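Local coordinates for hypothetical protein (Legionella pneumophila subsp. pneumophila, PDB 4JX2) that is of unknown function but is probably secreted, a DUF5624-family protein that combines many helices with one small mixed beta sheet, at residues 100-104 and 262-266; 255-261 and 295-300; 355-359 and 390-395. Residues are numbered along the deposited sequence.

Contact 1: residues 100-104 and 262-266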
loop_
_atom_site.group_PDB
_atom_site.type_symbol
_atom_site.label_atom_id
_atom_site.label_comp_id
_atom_site.label_asym_id
_atom_site.label_seq_id
_atom_site.Cartn_x
_atom_site.Cartn_y
_atom_site.Cartn_z
ATOM N N GLN A 100 23.126 2.841 4.046
ATOM C CA GLN A 100 22.959 2.577 5.474
ATOM C C GLN A 100 21.755 1.672 5.761
ATOM O O GLN A 100 20.671 1.933 5.269
ATOM C CB GLN A 100 22.802 3.924 6.220
ATOM C CG GLN A 100 22.596 3.837 7.734
ATOM C CD GLN A 100 23.839 3.594 8.542
ATOM O OE1 GLN A 100 24.963 3.789 8.080
ATOM N NE2 GLN A 100 23.660 3.219 9.797
ATOM N N LEU A 101 21.926 0.685 6.647
ATOM C CA LEU A 101 20.847 -0.175 7.107
ATOM C C LEU A 101 19.997 0.548 8.178
ATOM O O LEU A 101 20.526 1.010 9.193
ATOM C CB LEU A 101 21.416 -1.482 7.646
ATOM C CG LEU A 101 21.671 -2.535 6.583
ATOM C CD1 LEU A 101 22.782 -3.442 6.990
ATOM C CD2 LEU A 101 20.400 -3.312 6.275
HETATM N N MSE A 102 18.677 0.644 7.939
HETATM C CA MSE A 102 17.726 1.330 8.821
HETATM C C MSE A 102 17.171 0.391 9.920
HETATM O O MSE A 102 16.504 0.834 10.863
HETATM C CB MSE A 102 16.599 1.976 7.982
HETATM C CG MSE A 102 17.066 3.204 7.224
HETATM SE SE MSE A 102 17.699 4.646 8.438
HETATM C CE MSE A 102 19.492 4.195 8.717
ATOM N N ARG A 103 17.470 -0.906 9.770
ATOM C CA ARG A 103 17.126 -2.038 10.640
ATOM C C ARG A 103 18.068 -3.178 10.288
ATOM O O ARG A 103 18.521 -3.252 9.147
ATOM C CB ARG A 103 15.637 -2.470 10.540
ATOM C CG ARG A 103 15.146 -2.778 9.135
ATOM C CD ARG A 103 13.785 -3.444 9.111
ATOM N NE ARG A 103 13.886 -4.886 9.312
ATOM C CZ ARG A 103 13.411 -5.525 10.375
ATOM N NH1 ARG A 103 12.775 -4.854 11.338
ATOM N NH2 ARG A 103 13.556 -6.833 10.484
ATOM N N THR A 104 18.390 -4.031 11.270
ATOM C CA THR A 104 19.246 -5.221 11.143
ATOM C C THR A 104 20.703 -4.850 10.756
ATOM O O THR A 104 21.385 -5.626 10.067
ATOM C CB THR A 104 18.635 -6.302 10.179
ATOM O OG1 THR A 104 18.736 -5.882 8.804
ATOM C CG2 THR A 104 17.201 -6.699 10.555
ATOM N N PHE A 262 10.277 0.101 1.819
ATOM C CA PHE A 262 10.822 -0.431 3.056
ATOM C C PHE A 262 9.968 -1.580 3.611
ATOM O O PHE A 262 8.751 -1.438 3.799
ATOM C CB PHE A 262 10.925 0.694 4.074
ATOM C CG PHE A 262 11.578 0.298 5.369
ATOM C CD1 PHE A 262 12.960 0.379 5.522
ATOM C CD2 PHE A 262 10.811 -0.098 6.460
ATOM C CE1 PHE A 262 13.553 0.070 6.736
ATOM C CE2 PHE A 262 11.411 -0.446 7.666
ATOM C CZ PHE A 262 12.771 -0.339 7.801
ATOM N N VAL A 263 10.638 -2.710 3.897
ATOM C CA VAL A 263 10.026 -3.937 4.393
ATOM C C VAL A 263 10.592 -4.269 5.777
ATOM O O VAL A 263 11.801 -4.519 5.924
ATOM C CB VAL A 263 10.184 -5.146 3.425
ATOM C CG1 VAL A 263 9.181 -6.249 3.764
ATOM C CG2 VAL A 263 10.073 -4.727 1.960
ATOM N N ALA A 264 9.689 -4.288 6.786
ATOM C CA ALA A 264 10.020 -4.625 8.168
ATOM C C ALA A 264 10.017 -6.171 8.328
ATOM O O ALA A 264 9.022 -6.773 8.763
ATOM C CB ALA A 264 9.031 -3.958 9.127
ATOM N N GLY A 265 11.115 -6.785 7.893
ATOM C CA GLY A 265 11.327 -8.231 7.931
ATOM C C GLY A 265 10.266 -9.032 7.214
ATOM O O GLY A 265 10.086 -8.890 6.001
ATOM N N SER A 266 9.532 -9.855 7.973
ATOM C CA SER A 266 8.451 -10.703 7.454
ATOM C C SER A 266 7.074 -9.985 7.460
ATOM O O SER A 266 6.073 -10.579 7.041
ATOM C CB SER A 266 8.361 -11.984 8.275
ATOM O OG SER A 266 8.285 -11.688 9.663
#
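Arg103 dominates this contact, laying its long side chain across the chain that leaves Phe262. Its CD lies 3.5 Å from CZ of the Phe262 ring, so the aliphatic part of the arginine packs against the tip of the ring. Further out, one face of the guanidinium lies over Ala264 C and Gly265 N, without hydrogen bonding to the turn: Arg103 CZ is 4.0 Å from Ala264 C, and Arg103 NH2 is 3.6 Å from Gly265 N. NH2 instead bonds a triethylene glycol molecule, probably from the crystallisation liquor. Ala264 centres an inverse gamma turn, and Gly265 follows with positive phi, a conformation glycine accepts readily; a CB there would lie tight against Arg103 NH2. Phe262 receives a second apolar neighbour in selenomethionine Met102, whose CB is 3.8 Å from Phe262 CE1, while the rest of that flexible chain leads away to Phe82 and Leu242. The contact joins the exit of edge strand 96-101 to the exit of strand 257-262, two strands separated in the sheet by 86-90 and 79-84. Helix 223-247 covers Met102, and Phe110 of helix 110-117 flanks Arg103.

Contact 2: residues 255-261 and 295-300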
loop_
_atom_site.group_PDB
_atom_site.type_symbol
_atom_site.label_atom_id
_atom_site.label_comp_id
_atom_site.label_asym_id
_atom_site.label_seq_id
_atom_site.Cartn_x
_atom_site.Cartn_y
_atom_site.Cartn_z
ATOM N N HIS A 255 14.750 19.613 -3.869
ATOM C CA HIS A 255 14.793 18.880 -5.130
ATOM C C HIS A 255 15.048 17.387 -4.978
ATOM O O HIS A 255 15.146 16.687 -5.991
ATOM C CB HIS A 255 15.836 19.485 -6.065
ATOM C CG HIS A 255 15.445 20.842 -6.522
ATOM N ND1 HIS A 255 16.170 21.953 -6.158
ATOM C CD2 HIS A 255 14.366 21.232 -7.240
ATOM C CE1 HIS A 255 15.544 22.980 -6.702
ATOM N NE2 HIS A 255 14.449 22.594 -7.361
ATOM N N ALA A 256 15.100 16.890 -3.733
ATOM C CA ALA A 256 15.285 15.468 -3.419
ATOM C C ALA A 256 14.095 14.642 -3.945
ATOM O O ALA A 256 12.986 15.153 -4.078
ATOM C CB ALA A 256 15.459 15.272 -1.918
ATOM N N LYS A 257 14.361 13.390 -4.310
ATOM C CA LYS A 257 13.384 12.455 -4.841
ATOM C C LYS A 257 13.379 11.244 -3.904
ATOM O O LYS A 257 14.339 10.483 -3.921
ATOM C CB LYS A 257 13.764 12.094 -6.296
ATOM C CG LYS A 257 13.756 13.300 -7.229
ATOM C CD LYS A 257 14.474 13.062 -8.536
ATOM C CE LYS A 257 14.179 14.175 -9.514
ATOM N NZ LYS A 257 14.972 14.043 -10.762
ATOM N N VAL A 258 12.350 11.110 -3.027
ATOM C CA VAL A 258 12.305 10.041 -2.017
ATOM C C VAL A 258 11.356 8.920 -2.446
ATOM O O VAL A 258 10.186 9.166 -2.774
ATOM C CB VAL A 258 11.984 10.562 -0.586
ATOM C CG1 VAL A 258 12.090 9.457 0.444
ATOM C CG2 VAL A 258 12.926 11.700 -0.204
ATOM N N ILE A 259 11.899 7.679 -2.444
ATOM C CA ILE A 259 11.208 6.429 -2.758
ATOM C C ILE A 259 11.280 5.546 -1.523
ATOM O O ILE A 259 12.378 5.270 -1.014
ATOM C CB ILE A 259 11.787 5.725 -4.021
ATOM C CG1 ILE A 259 11.386 6.486 -5.303
ATOM C CG2 ILE A 259 11.393 4.221 -4.078
ATOM C CD1 ILE A 259 12.160 6.089 -6.507
ATOM N N ILE A 260 10.107 5.112 -1.044
ATOM C CA ILE A 260 9.998 4.223 0.109
ATOM C C ILE A 260 9.389 2.886 -0.343
ATOM O O ILE A 260 8.237 2.835 -0.767
ATOM C CB ILE A 260 9.216 4.865 1.285
ATOM C CG1 ILE A 260 9.939 6.153 1.792
ATOM C CG2 ILE A 260 9.001 3.838 2.406
ATOM C CD1 ILE A 260 9.172 7.047 2.713
ATOM N N ARG A 261 10.198 1.824 -0.271
ATOM C CA ARG A 261 9.864 0.418 -0.544
ATOM C C ARG A 261 10.515 -0.381 0.599
ATOM O O ARG A 261 11.249 -1.340 0.398
ATOM C CB ARG A 261 10.339 -0.001 -1.952
ATOM C CG ARG A 261 9.830 -1.365 -2.398
ATOM C CD ARG A 261 10.979 -2.149 -2.995
ATOM N NE ARG A 261 10.608 -3.506 -3.387
ATOM C CZ ARG A 261 10.755 -4.573 -2.612
ATOM N NH1 ARG A 261 11.246 -4.450 -1.390
ATOM N NH2 ARG A 261 10.407 -5.773 -3.055
ATOM N N ARG A 295 6.836 14.908 -2.679
ATOM C CA ARG A 295 8.052 14.433 -3.342
ATOM C C ARG A 295 8.505 13.082 -2.744
ATOM O O ARG A 295 9.514 12.514 -3.192
ATOM C CB ARG A 295 9.151 15.497 -3.237
ATOM C CG ARG A 295 8.794 16.768 -4.007
ATOM C CD ARG A 295 9.940 17.739 -4.107
ATOM N NE ARG A 295 11.051 17.191 -4.886
ATOM C CZ ARG A 295 11.176 17.308 -6.203
ATOM N NH1 ARG A 295 10.261 17.963 -6.909
ATOM N NH2 ARG A 295 12.217 16.777 -6.826
ATOM N N ILE A 296 7.718 12.559 -1.762
ATOM C CA ILE A 296 7.910 11.296 -1.047
ATOM C C ILE A 296 6.872 10.295 -1.531
ATOM O O ILE A 296 5.683 10.477 -1.268
ATOM C CB ILE A 296 7.829 11.504 0.494
ATOM C CG1 ILE A 296 8.852 12.554 0.988
ATOM C CG2 ILE A 296 7.993 10.173 1.229
ATOM C CD1 ILE A 296 8.487 13.241 2.255
ATOM N N TYR A 297 7.311 9.231 -2.230
ATOM C CA TYR A 297 6.381 8.228 -2.758
ATOM C C TYR A 297 6.658 6.870 -2.159
ATOM O O TYR A 297 7.811 6.442 -2.120
ATOM C CB TYR A 297 6.444 8.166 -4.307
ATOM C CG TYR A 297 5.975 9.442 -4.985
ATOM C CD1 TYR A 297 4.621 9.763 -5.052
ATOM C CD2 TYR A 297 6.886 10.343 -5.528
ATOM C CE1 TYR A 297 4.186 10.948 -5.641
ATOM C CE2 TYR A 297 6.463 11.534 -6.115
ATOM C CZ TYR A 297 5.113 11.823 -6.185
ATOM O OH TYR A 297 4.696 13.005 -6.744
ATOM N N ILE A 298 5.599 6.208 -1.653
ATOM C CA ILE A 298 5.691 4.851 -1.135
ATOM C C ILE A 298 5.320 3.974 -2.310
ATOM O O ILE A 298 4.169 4.003 -2.742
ATOM C CB ILE A 298 4.849 4.594 0.140
ATOM C CG1 ILE A 298 5.264 5.577 1.273
ATOM C CG2 ILE A 298 4.997 3.111 0.585
ATOM C CD1 ILE A 298 4.422 5.578 2.407
ATOM N N THR A 299 6.312 3.269 -2.879
ATOM C CA THR A 299 6.149 2.449 -4.072
ATOM C C THR A 299 6.422 0.968 -3.733
ATOM O O THR A 299 7.486 0.445 -4.095
ATOM C CB THR A 299 7.070 2.985 -5.188
ATOM O OG1 THR A 299 8.418 2.931 -4.729
ATOM C CG2 THR A 299 6.712 4.412 -5.616
ATOM N N PRO A 300 5.457 0.251 -3.089
ATOM C CA PRO A 300 5.739 -1.135 -2.672
ATOM C C PRO A 300 6.015 -2.130 -3.812
ATOM O O PRO A 300 6.656 -3.163 -3.578
ATOM C CB PRO A 300 4.485 -1.522 -1.889
ATOM C CG PRO A 300 3.955 -0.218 -1.379
ATOM C CD PRO A 300 4.147 0.684 -2.569
#
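Strands 257-261 and 296-298 run side by side in the same direction, their axes 4.8 Å apart at closest approach and inclined by 20°. Backbone hydrogen bonds pass alternately between them: Val258 N to Arg295 O (3.2 Å), Tyr297 N to Val258 O (2.9 Å), Ile260 N to Tyr297 O (2.9 Å) and Thr299 N to Ile260 O (2.9 Å). Beta-branched residues suit these extended backbones, and their rotamers decide how neighbours mesh. Ile260, Ile296 and Ile298 all adopt the mt conformation, lying with Val258 (t) on one face of the sheet. There Ile260 CD1 reaches Ile296 CG2 at 3.7 Å, Ile260 CB lies 4.0 Å from Ile298 CG1, and Val258 CB is 4.0 Å from Ile296 CG1. Helix 279-286 covers this face through Val280 and Val283. The other face carries Ile259 (also mt) and Tyr297 (m). Ile259 CG2 comes to 3.3 Å from OG1 of Thr299 (p), just past the end of the strand, while Tyr297 directs its hydroxyl to Arg333 and His330 and sets its ring edge-to-face with Trp326 of helix 315-339. Arg295 bends at chi3 (65°, p), folding its guanidinium back so that NE donates to Ala256 O at 2.9 Å; NH2 adds a weak bond to His255 O at 3.0 Å. Its charged group thus satisfies carbonyls just before strand 257-261. Two parallel neighbouring strands linked through helix 279-286, which packs on the sheet, form a beta-alpha-beta crossover unit.

Contact 3: residues 355-359 and 390-395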
loop_
_atom_site.group_PDB
_atom_site.type_symbol
_atom_site.label_atom_id
_atom_site.label_comp_id
_atom_site.label_asym_id
_atom_site.label_seq_id
_atom_site.Cartn_x
_atom_site.Cartn_y
_atom_site.Cartn_z
ATOM N N PRO A 355 -2.355 8.421 20.408
ATOM C CA PRO A 355 -1.265 8.199 21.373
ATOM C C PRO A 355 -0.026 7.559 20.724
ATOM O O PRO A 355 -0.170 6.680 19.868
ATOM C CB PRO A 355 -1.919 7.264 22.396
ATOM C CG PRO A 355 -3.323 7.677 22.398
ATOM C CD PRO A 355 -3.630 7.904 20.944
ATOM N N GLY A 356 1.166 8.055 21.089
ATOM C CA GLY A 356 2.431 7.594 20.518
ATOM C C GLY A 356 2.979 8.500 19.430
ATOM O O GLY A 356 4.098 8.292 18.956
ATOM N N ASP A 357 2.193 9.495 18.992
ATOM C CA ASP A 357 2.670 10.501 18.061
ATOM C C ASP A 357 3.343 11.588 18.868
ATOM O O ASP A 357 2.945 11.819 20.021
ATOM C CB ASP A 357 1.510 11.109 17.267
ATOM C CG ASP A 357 0.853 10.249 16.211
ATOM O OD1 ASP A 357 1.448 9.210 15.828
ATOM O OD2 ASP A 357 -0.244 10.635 15.738
ATOM N N TYR A 358 4.321 12.290 18.284
ATOM C CA TYR A 358 4.963 13.411 18.973
ATOM C C TYR A 358 3.953 14.536 19.184
ATOM O O TYR A 358 3.813 15.033 20.300
ATOM C CB TYR A 358 6.194 13.927 18.205
ATOM C CG TYR A 358 7.014 14.888 19.036
ATOM C CD1 TYR A 358 7.647 14.466 20.199
ATOM C CD2 TYR A 358 7.125 16.233 18.682
ATOM C CE1 TYR A 358 8.370 15.353 20.993
ATOM C CE2 TYR A 358 7.887 17.123 19.446
ATOM C CZ TYR A 358 8.508 16.676 20.605
ATOM O OH TYR A 358 9.246 17.529 21.402
ATOM N N THR A 359 3.206 14.884 18.117
ATOM C CA THR A 359 2.188 15.948 18.107
ATOM C C THR A 359 0.994 15.680 19.040
ATOM O O THR A 359 0.256 16.619 19.335
ATOM C CB THR A 359 1.649 16.179 16.679
ATOM O OG1 THR A 359 1.189 14.947 16.109
ATOM C CG2 THR A 359 2.679 16.832 15.767
ATOM N N PHE A 390 7.288 7.416 15.324
ATOM C CA PHE A 390 6.689 8.746 15.144
ATOM C C PHE A 390 7.080 9.683 16.282
ATOM O O PHE A 390 7.407 10.841 16.015
ATOM C CB PHE A 390 5.160 8.676 14.994
ATOM C CG PHE A 390 4.717 8.095 13.671
ATOM C CD1 PHE A 390 4.568 6.720 13.510
ATOM C CD2 PHE A 390 4.441 8.920 12.588
ATOM C CE1 PHE A 390 4.194 6.178 12.278
ATOM C CE2 PHE A 390 4.032 8.374 11.359
ATOM C CZ PHE A 390 3.939 7.007 11.209
ATOM N N TRP A 391 7.092 9.186 17.536
ATOM C CA TRP A 391 7.489 9.987 18.709
ATOM C C TRP A 391 8.993 10.341 18.694
ATOM O O TRP A 391 9.337 11.514 18.871
ATOM C CB TRP A 391 7.134 9.284 20.041
ATOM C CG TRP A 391 7.245 10.228 21.196
ATOM C CD1 TRP A 391 6.305 11.134 21.610
ATOM C CD2 TRP A 391 8.422 10.483 21.980
ATOM N NE1 TRP A 391 6.814 11.915 22.622
ATOM C CE2 TRP A 391 8.105 11.524 22.886
ATOM C CE3 TRP A 391 9.710 9.922 22.018
ATOM C CZ2 TRP A 391 9.022 11.995 23.838
ATOM C CZ3 TRP A 391 10.623 10.407 22.941
ATOM C CH2 TRP A 391 10.269 11.418 23.853
HETATM N N MSE A 392 9.884 9.332 18.533
HETATM C CA MSE A 392 11.327 9.558 18.543
HETATM C C MSE A 392 11.771 10.466 17.368
HETATM O O MSE A 392 12.668 11.271 17.575
HETATM C CB MSE A 392 12.112 8.235 18.592
HETATM C CG MSE A 392 13.637 8.421 18.785
HETATM SE SE MSE A 392 14.170 9.454 20.375
HETATM C CE MSE A 392 14.096 8.068 21.756
ATOM N N ALA A 393 11.138 10.393 16.179
ATOM C CA ALA A 393 11.500 11.288 15.072
ATOM C C ALA A 393 11.203 12.742 15.454
ATOM O O ALA A 393 12.051 13.602 15.260
ATOM C CB ALA A 393 10.753 10.907 13.808
ATOM N N GLY A 394 10.045 12.979 16.072
ATOM C CA GLY A 394 9.617 14.295 16.522
ATOM C C GLY A 394 10.453 14.865 17.644
ATOM O O GLY A 394 10.803 16.054 17.602
ATOM N N GLU A 395 10.778 14.025 18.657
ATOM C CA GLU A 395 11.616 14.422 19.802
ATOM C C GLU A 395 13.006 14.812 19.337
ATOM O O GLU A 395 13.506 15.868 19.733
ATOM C CB GLU A 395 11.688 13.289 20.853
ATOM C CG GLU A 395 12.570 13.583 22.070
ATOM C CD GLU A 395 12.022 14.522 23.121
ATOM O OE1 GLU A 395 10.955 15.125 22.878
ATOM O OE2 GLU A 395 12.659 14.656 24.192
HETATM O O HOH W 1 5.457 6.471 17.571
#
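The loop between helices 315-339 and 366-378 packs here on helix 386-398, in the helical part of the fold, largely through Tyr358 and Trp391. The aromatic interactions centre on Tyr358. Its ring edge points at the face of the Trp391 five-membered ring in a T-shaped pair, with centroids 5.2 Å apart and planes at 62°; a large flat indole offers a broad surface for this. Trp391 is itself edge-to-face with Phe369 of helix 366-378. A CH-pi contact adds to the hold on the tyrosine: Gly394 CA lies 4.1 Å from the centroid of the Tyr358 ring, over its face. Gly394 suits this site because a CB would clash with Tyr358 CB, so glycine lets the loop approach the helix closely. Gly356 suits its own place because, at its backbone angles (phi 99°), a CB would be jammed against the carbonyl O of Pro355. In van der Waals packing, Asp357 OD1 comes to 3.8 Å from Phe390 CB. Among polar interactions, the Asp357 carboxylate forms salt bridges to Arg372 and Arg351, and Arg351 also makes a cation-pi contact with Phe390. Glu395 has its main partner in Ser407 N, while its OE1 accepts a weak hydrogen bond from Tyr358 OH at 3.3 Å. One water finally bridges loop and helix, donating to Gly356 O at 2.7 Å and accepting from Trp391 N at 3.2 Å.

How the contacts relate
Contacts 1 and 2 belong to the same five-stranded mixed sheet. Residues 262-266 continue 255-261, so one chain run serves contact 2 along strand 257-262 and contact 1 at its end. Their centres lie about 16 Å apart, their segments alternate along the sequence, and both touch the second subunit. Contact 2 pairs strand 257-262 with the outermost strand 296-298, while contact 1 brings the chain at the end of 257-262 against the residues that follow the opposite outermost strand, 96-101. Contact 3 follows later, among helices, its centre about 20 Å from contact 1's and about 21 Å from contact 2's, touching neither. Helix 223-247 lies against contacts 1 and 3, connecting the sheet with the helical region.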